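Local coordinates for spore coat polysaccharide biosynthesis protein SpsE (Bacillus subtilis, PDB 1VLI), which probably acts as an N-acylneuraminate-9-phosphate synthase of the NeuB family, making a sugar acid for the spore coat polysaccharide, at residues R316-T321 / R350-L355; S126-Q131 / L151-R156. All coordinates share one frame; numbering follows the deposited sequence.

Contact 1: residues R316-T321 / R350-L355; sequences RGIFTT and RFFELL
Ile318 reaches out from strand 317-320 and sets the end of its longer branch against the first turn of helix 352-356. The contact is van der Waals packing, and every approach within 4.5 Å is made by CD1 of Ile318. That methyl comes closest to the backbone, with Ile318 CD1 3.7 Å from Phe352 N and 4.0 Å from Phe351 C, so it rests on the peptide link where the helix starts. Three side chains of the turn border it. Ile318 CD1 is 4.0 Å from CB of Phe352, and it stands at the edge of the Phe352 ring, near the ring plane. Looser touches follow, with Ile318 CD1 4.4 Å from Phe351 CB and equally far from Leu355 CD1. With CG1 of Ile318 anti to the carbonyl carbon (chi1 -60°) and the chain extended to CD1 (chi2 177°), the long branch points its methyl at the helix.

On the helix side the turn is closed by a backbone hydrogen bond, Leu355 N to Phe351 O at 3.1 Å, with Phe351 in the N-cap position. This turn puts Phe351 and Leu355 on the same side of the helix start. The ring of Phe351 itself leads off from the strand, and CG of the preceding Arg350 sits over the centre of one face, 3.6 Å above its plane.

Strand 335-338 adds to the apolar core: Ile335 touches both Ile318 and Phe352, and Val337 adds to the packing on Phe352. Backbone bonds tie Gly317 to Leu338 and Phe319 to Ala336, pairing the two strands antiparallel. A short helix packed on a small antiparallel sheet through such a hydrophobic core fits the compact SAF domain, the antifreeze-protein-like module that follows the barrel in sialic acid synthases of the NeuB family.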
loop_
_atom_site.group_PDB
_atom_site.type_symbol
_atom_site.label_atom_id
_atom_site.label_comp_id
_atom_site.label_asym_id
_atom_site.label_seq_id
_atom_site.Cartn_x
_atom_site.Cartn_y
_atom_site.Cartn_z
ATOM N N ARG A 316 0.746 -6.751 -10.732
ATOM C CA ARG A 316 1.985 -7.346 -11.237
ATOM C C ARG A 316 1.739 -8.616 -12.057
ATOM O O ARG A 316 0.669 -9.242 -11.961
ATOM C CB ARG A 316 2.961 -7.630 -10.093
ATOM C CG ARG A 316 3.308 -6.402 -9.235
ATOM C CD ARG A 316 4.782 -6.336 -8.842
ATOM N NE ARG A 316 5.127 -5.032 -8.298
ATOM C CZ ARG A 316 6.376 -4.600 -8.078
ATOM N NH1 ARG A 316 7.439 -5.339 -8.362
ATOM N NH2 ARG A 316 6.566 -3.392 -7.611
ATOM N N GLY A 317 2.725 -8.976 -12.876
ATOM C CA GLY A 317 2.763 -10.252 -13.548
ATOM C C GLY A 317 4.198 -10.684 -13.745
ATOM O O GLY A 317 5.141 -9.995 -13.311
ATOM N N ILE A 318 4.380 -11.817 -14.425
ATOM C CA ILE A 318 5.705 -12.346 -14.618
ATOM C C ILE A 318 6.259 -11.929 -15.974
ATOM O O ILE A 318 5.640 -12.197 -17.017
ATOM C CB ILE A 318 5.681 -13.870 -14.472
ATOM C CG1 ILE A 318 5.183 -14.257 -13.085
ATOM C CG2 ILE A 318 7.061 -14.408 -14.702
ATOM C CD1 ILE A 318 5.066 -15.724 -12.882
ATOM N N PHE A 319 7.437 -11.301 -15.956
ATOM C CA PHE A 319 8.015 -10.691 -17.154
ATOM C C PHE A 319 9.423 -11.136 -17.350
ATOM O O PHE A 319 10.107 -11.386 -16.379
ATOM C CB PHE A 319 8.003 -9.173 -17.027
ATOM C CG PHE A 319 6.672 -8.554 -17.323
ATOM C CD1 PHE A 319 5.719 -8.407 -16.324
ATOM C CD2 PHE A 319 6.365 -8.124 -18.615
ATOM C CE1 PHE A 319 4.459 -7.848 -16.607
ATOM C CE2 PHE A 319 5.124 -7.557 -18.905
ATOM C CZ PHE A 319 4.168 -7.426 -17.892
ATOM N N THR A 320 9.857 -11.247 -18.602
ATOM C CA THR A 320 11.249 -11.553 -18.898
ATOM C C THR A 320 12.110 -10.312 -18.654
ATOM O O THR A 320 11.753 -9.199 -19.069
ATOM C CB THR A 320 11.427 -12.004 -20.344
ATOM O OG1 THR A 320 10.677 -11.136 -21.200
ATOM C CG2 THR A 320 10.803 -13.380 -20.573
ATOM N N THR A 321 13.229 -10.509 -17.972
ATOM C CA THR A 321 14.210 -9.436 -17.784
ATOM C C THR A 321 15.335 -9.471 -18.835
ATOM O O THR A 321 16.088 -8.499 -18.962
ATOM C CB THR A 321 14.815 -9.473 -16.374
ATOM O OG1 THR A 321 15.377 -10.760 -16.133
ATOM C CG2 THR A 321 13.768 -9.370 -15.336
ATOM N N ARG A 350 1.452 -15.950 -8.835
ATOM C CA ARG A 350 1.298 -17.225 -8.090
ATOM C C ARG A 350 2.096 -18.360 -8.757
ATOM O O ARG A 350 2.307 -19.415 -8.162
ATOM C CB ARG A 350 -0.195 -17.616 -7.888
ATOM C CG ARG A 350 -0.854 -18.314 -9.104
ATOM C CD ARG A 350 -2.308 -18.824 -8.891
ATOM N NE ARG A 350 -3.183 -17.738 -8.484
ATOM C CZ ARG A 350 -3.831 -16.912 -9.303
ATOM N NH1 ARG A 350 -3.752 -17.028 -10.628
ATOM N NH2 ARG A 350 -4.568 -15.941 -8.781
ATOM N N PHE A 351 2.560 -18.157 -9.986
ATOM C CA PHE A 351 3.329 -19.202 -10.654
ATOM C C PHE A 351 4.819 -18.973 -10.628
ATOM O O PHE A 351 5.555 -19.746 -11.209
ATOM C CB PHE A 351 2.851 -19.406 -12.101
ATOM C CG PHE A 351 1.351 -19.675 -12.215
ATOM C CD1 PHE A 351 0.821 -20.951 -11.947
ATOM C CD2 PHE A 351 0.477 -18.656 -12.576
ATOM C CE1 PHE A 351 -0.533 -21.206 -12.085
ATOM C CE2 PHE A 351 -0.877 -18.903 -12.721
ATOM C CZ PHE A 351 -1.385 -20.185 -12.461
ATOM N N PHE A 352 5.288 -17.952 -9.920
ATOM C CA PHE A 352 6.690 -17.595 -10.009
ATOM C C PHE A 352 7.596 -18.684 -9.407
ATOM O O PHE A 352 8.575 -19.117 -10.052
ATOM C CB PHE A 352 6.936 -16.215 -9.392
ATOM C CG PHE A 352 8.347 -15.730 -9.562
ATOM C CD1 PHE A 352 8.753 -15.123 -10.753
ATOM C CD2 PHE A 352 9.271 -15.884 -8.540
ATOM C CE1 PHE A 352 10.055 -14.675 -10.924
ATOM C CE2 PHE A 352 10.575 -15.444 -8.699
ATOM C CZ PHE A 352 10.970 -14.834 -9.897
ATOM N N GLU A 353 7.263 -19.143 -8.198
ATOM C CA GLU A 353 7.982 -20.259 -7.573
ATOM C C GLU A 353 8.069 -21.485 -8.470
ATOM O O GLU A 353 9.154 -22.017 -8.700
ATOM C CB GLU A 353 7.353 -20.614 -6.229
ATOM C CG GLU A 353 8.084 -20.002 -5.049
ATOM C CD GLU A 353 7.156 -19.720 -3.876
ATOM O OE1 GLU A 353 6.336 -20.609 -3.552
ATOM O OE2 GLU A 353 7.245 -18.609 -3.282
ATOM N N LEU A 354 6.926 -21.910 -9.000
ATOM C CA LEU A 354 6.819 -23.056 -9.897
ATOM C C LEU A 354 7.771 -22.952 -11.082
ATOM O O LEU A 354 8.541 -23.884 -11.368
ATOM C CB LEU A 354 5.381 -23.156 -10.403
ATOM C CG LEU A 354 4.968 -24.318 -11.290
ATOM C CD1 LEU A 354 4.951 -25.582 -10.474
ATOM C CD2 LEU A 354 3.563 -24.043 -11.813
ATOM N N LEU A 355 7.731 -21.824 -11.785
ATOM C CA LEU A 355 8.600 -21.676 -12.951
ATOM C C LEU A 355 10.087 -21.696 -12.570
ATOM O O LEU A 355 10.848 -22.362 -13.207
ATOM C CB LEU A 355 8.259 -20.395 -13.711
ATOM C CG LEU A 355 6.882 -20.159 -14.327
ATOM C CD1 LEU A 355 6.995 -18.943 -15.231
ATOM C CD2 LEU A 355 6.411 -21.398 -15.141
#

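Contact 2: residues S126-Q131 / L151-R156; sequences SADLLQ and LKYVAR
The Tyr153 ring meets Asp128 at its hydroxyl edge, where OD1 of the carboxylate lies in the ring plane, while CB of Ala127 approaches the same ring obliquely. The Asp128 and Tyr153 side chains cross at about a right angle, and the carboxylate plane is turned 42° from the ring plane. Asp128 belongs to helix 124-131 and Tyr153 to helix 148-155, neighbouring outer helices of the TIM barrel, which run nearly parallel: their short segments cross at -18°, with axes 10.9 Å apart at closest approach.

The polar link is one hydrogen bond, from Tyr153 OH to Asp128 OD1 at 2.7 Å, received on the syn lone pair of OD1, the side facing the other oxygen. The syn approach also brings OD2 to 3.2 Å from Tyr153 OH, though the bond is to OD1. CG of Tyr153 stands anti to its backbone N (chi1 -174°), which carries the ring across the gap toward helix 124-131. The bond lies toward the solvent side of the contact, and the carboxylate's negative charge would probably polarise the phenol O-H.

Deeper in, the packing is apolar and built on small groups. Ala127 and Val154 have the nearest CA atoms of the two segments, 6.9 Å apart. The methyl of Ala127 also touches the tyrosine, its CB lying 4.2 Å from Tyr153 CE1. On the barrel side of the helices lies strand 138-140, where Phe138 touches Val154, Leu130 and Gln131. Val154 meets the other helix with a single branch, its CG2 lying 4.0 Å from Ala127 CB.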
loop_
_atom_site.group_PDB
_atom_site.type_symbol
_atom_site.label_atom_id
_atom_site.label_comp_id
_atom_site.label_asym_id
_atom_site.label_seq_id
_atom_site.Cartn_x
_atom_site.Cartn_y
_atom_site.Cartn_z
ATOM N N SER A 126 13.742 -3.491 -1.490
ATOM C CA SER A 126 13.164 -2.382 -0.722
ATOM C C SER A 126 12.783 -2.872 0.678
ATOM O O SER A 126 12.998 -2.172 1.683
ATOM C CB SER A 126 11.963 -1.764 -1.438
ATOM O OG SER A 126 11.020 -2.758 -1.820
ATOM N N ALA A 127 12.252 -4.092 0.746
ATOM C CA ALA A 127 11.930 -4.716 2.022
ATOM C C ALA A 127 13.164 -4.807 2.951
ATOM O O ALA A 127 13.065 -4.560 4.135
ATOM C CB ALA A 127 11.291 -6.080 1.816
ATOM N N ASP A 128 14.311 -5.141 2.398
ATOM C CA ASP A 128 15.504 -5.329 3.190
ATOM C C ASP A 128 16.024 -4.005 3.717
ATOM O O ASP A 128 16.533 -3.927 4.831
ATOM C CB ASP A 128 16.591 -5.928 2.331
ATOM C CG ASP A 128 16.376 -7.389 2.041
ATOM O OD1 ASP A 128 15.498 -8.017 2.665
ATOM O OD2 ASP A 128 17.080 -7.999 1.219
ATOM N N LEU A 129 15.954 -2.984 2.873
ATOM C CA LEU A 129 16.371 -1.659 3.241
ATOM C C LEU A 129 15.539 -1.132 4.390
ATOM O O LEU A 129 16.107 -0.705 5.405
ATOM C CB LEU A 129 16.384 -0.740 2.014
ATOM C CG LEU A 129 17.588 -1.036 1.093
ATOM C CD1 LEU A 129 17.522 -0.292 -0.228
ATOM C CD2 LEU A 129 18.902 -0.726 1.824
ATOM N N LEU A 130 14.211 -1.217 4.264
ATOM C CA LEU A 130 13.294 -0.809 5.320
ATOM C C LEU A 130 13.507 -1.648 6.583
ATOM O O LEU A 130 13.510 -1.128 7.708
ATOM C CB LEU A 130 11.837 -0.916 4.844
ATOM C CG LEU A 130 10.771 -0.314 5.739
ATOM C CD1 LEU A 130 11.075 1.117 6.100
ATOM C CD2 LEU A 130 9.371 -0.407 5.093
ATOM N N GLN A 131 13.712 -2.940 6.398
ATOM C CA GLN A 131 13.917 -3.830 7.522
ATOM C C GLN A 131 15.099 -3.311 8.355
ATOM O O GLN A 131 15.059 -3.350 9.582
ATOM C CB GLN A 131 14.180 -5.267 7.038
ATOM C CG GLN A 131 14.477 -6.292 8.137
ATOM C CD GLN A 131 13.322 -6.520 9.128
ATOM O OE1 GLN A 131 12.330 -5.789 9.153
ATOM N NE2 GLN A 131 13.460 -7.550 9.937
ATOM N N LEU A 151 4.750 -10.871 -0.712
ATOM C CA LEU A 151 3.941 -10.957 0.501
ATOM C C LEU A 151 4.505 -12.015 1.445
ATOM O O LEU A 151 4.470 -11.848 2.643
ATOM C CB LEU A 151 2.451 -11.232 0.188
ATOM C CG LEU A 151 1.725 -10.174 -0.647
ATOM C CD1 LEU A 151 0.321 -10.658 -1.019
ATOM C CD2 LEU A 151 1.660 -8.782 0.038
ATOM N N LYS A 152 5.000 -13.114 0.884
ATOM C CA LYS A 152 5.572 -14.230 1.628
ATOM C C LYS A 152 6.876 -13.781 2.287
ATOM O O LYS A 152 7.164 -14.111 3.431
ATOM C CB LYS A 152 5.841 -15.352 0.632
ATOM C CG LYS A 152 5.991 -16.745 1.197
ATOM C CD LYS A 152 6.491 -17.714 0.107
ATOM C CE LYS A 152 6.388 -19.197 0.525
ATOM N NZ LYS A 152 5.717 -20.074 -0.509
ATOM N N TYR A 153 7.663 -13.020 1.546
ATOM C CA TYR A 153 8.991 -12.628 1.977
ATOM C C TYR A 153 8.898 -11.701 3.173
ATOM O O TYR A 153 9.588 -11.891 4.166
ATOM C CB TYR A 153 9.678 -11.908 0.836
ATOM C CG TYR A 153 11.110 -11.560 1.069
ATOM C CD1 TYR A 153 11.463 -10.363 1.690
ATOM C CD2 TYR A 153 12.117 -12.395 0.636
ATOM C CE1 TYR A 153 12.769 -10.013 1.881
ATOM C CE2 TYR A 153 13.440 -12.057 0.825
ATOM C CZ TYR A 153 13.767 -10.860 1.449
ATOM O OH TYR A 153 15.097 -10.513 1.624
ATOM N N VAL A 154 8.017 -10.713 3.079
ATOM C CA VAL A 154 7.820 -9.787 4.164
ATOM C C VAL A 154 7.076 -10.438 5.349
ATOM O O VAL A 154 7.416 -10.197 6.508
ATOM C CB VAL A 154 7.087 -8.538 3.679
ATOM C CG1 VAL A 154 6.950 -7.566 4.810
ATOM C CG2 VAL A 154 7.847 -7.888 2.545
ATOM N N ALA A 155 6.061 -11.260 5.067
ATOM C CA ALA A 155 5.348 -11.943 6.154
ATOM C C ALA A 155 6.326 -12.632 7.135
ATOM O O ALA A 155 6.078 -12.667 8.333
ATOM C CB ALA A 155 4.360 -12.931 5.609
ATOM N N ARG A 156 7.426 -13.172 6.619
ATOM C CA ARG A 156 8.382 -13.918 7.447
ATOM C C ARG A 156 9.202 -13.047 8.405
ATOM O O ARG A 156 9.910 -13.566 9.253
ATOM C CB ARG A 156 9.337 -14.734 6.578
ATOM C CG ARG A 156 8.748 -16.025 6.099
ATOM C CD ARG A 156 9.595 -16.708 5.062
ATOM N NE ARG A 156 8.841 -17.763 4.410
ATOM C CZ ARG A 156 9.328 -18.596 3.497
ATOM N NH1 ARG A 156 10.600 -18.512 3.116
ATOM N NH2 ARG A 156 8.535 -19.524 2.963
#

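How the contacts relate
From the N terminus the chain reaches contact 2 first. Helix 124-131 leads through barrel strand 138-140 to helix 148-155, so contact 2 closes an alpha-beta-alpha step of the TIM barrel, pairing consecutive outer helices. The chain then finishes the barrel, and only afterwards does strand 317-320 open contact 1; it passes through strand 335-338 before helix 352-356 closes the loop. The two loops stand in series, neither nested nor crossed, with centres 18 Å apart, one in the NeuB-family barrel and one in the SAF domain. A salt bridge joins them directly: Lys152 NZ of contact 2 lies 3.2 Å from Glu353 OE1 of contact 1, linking barrel helix 148-155 to the SAF helix.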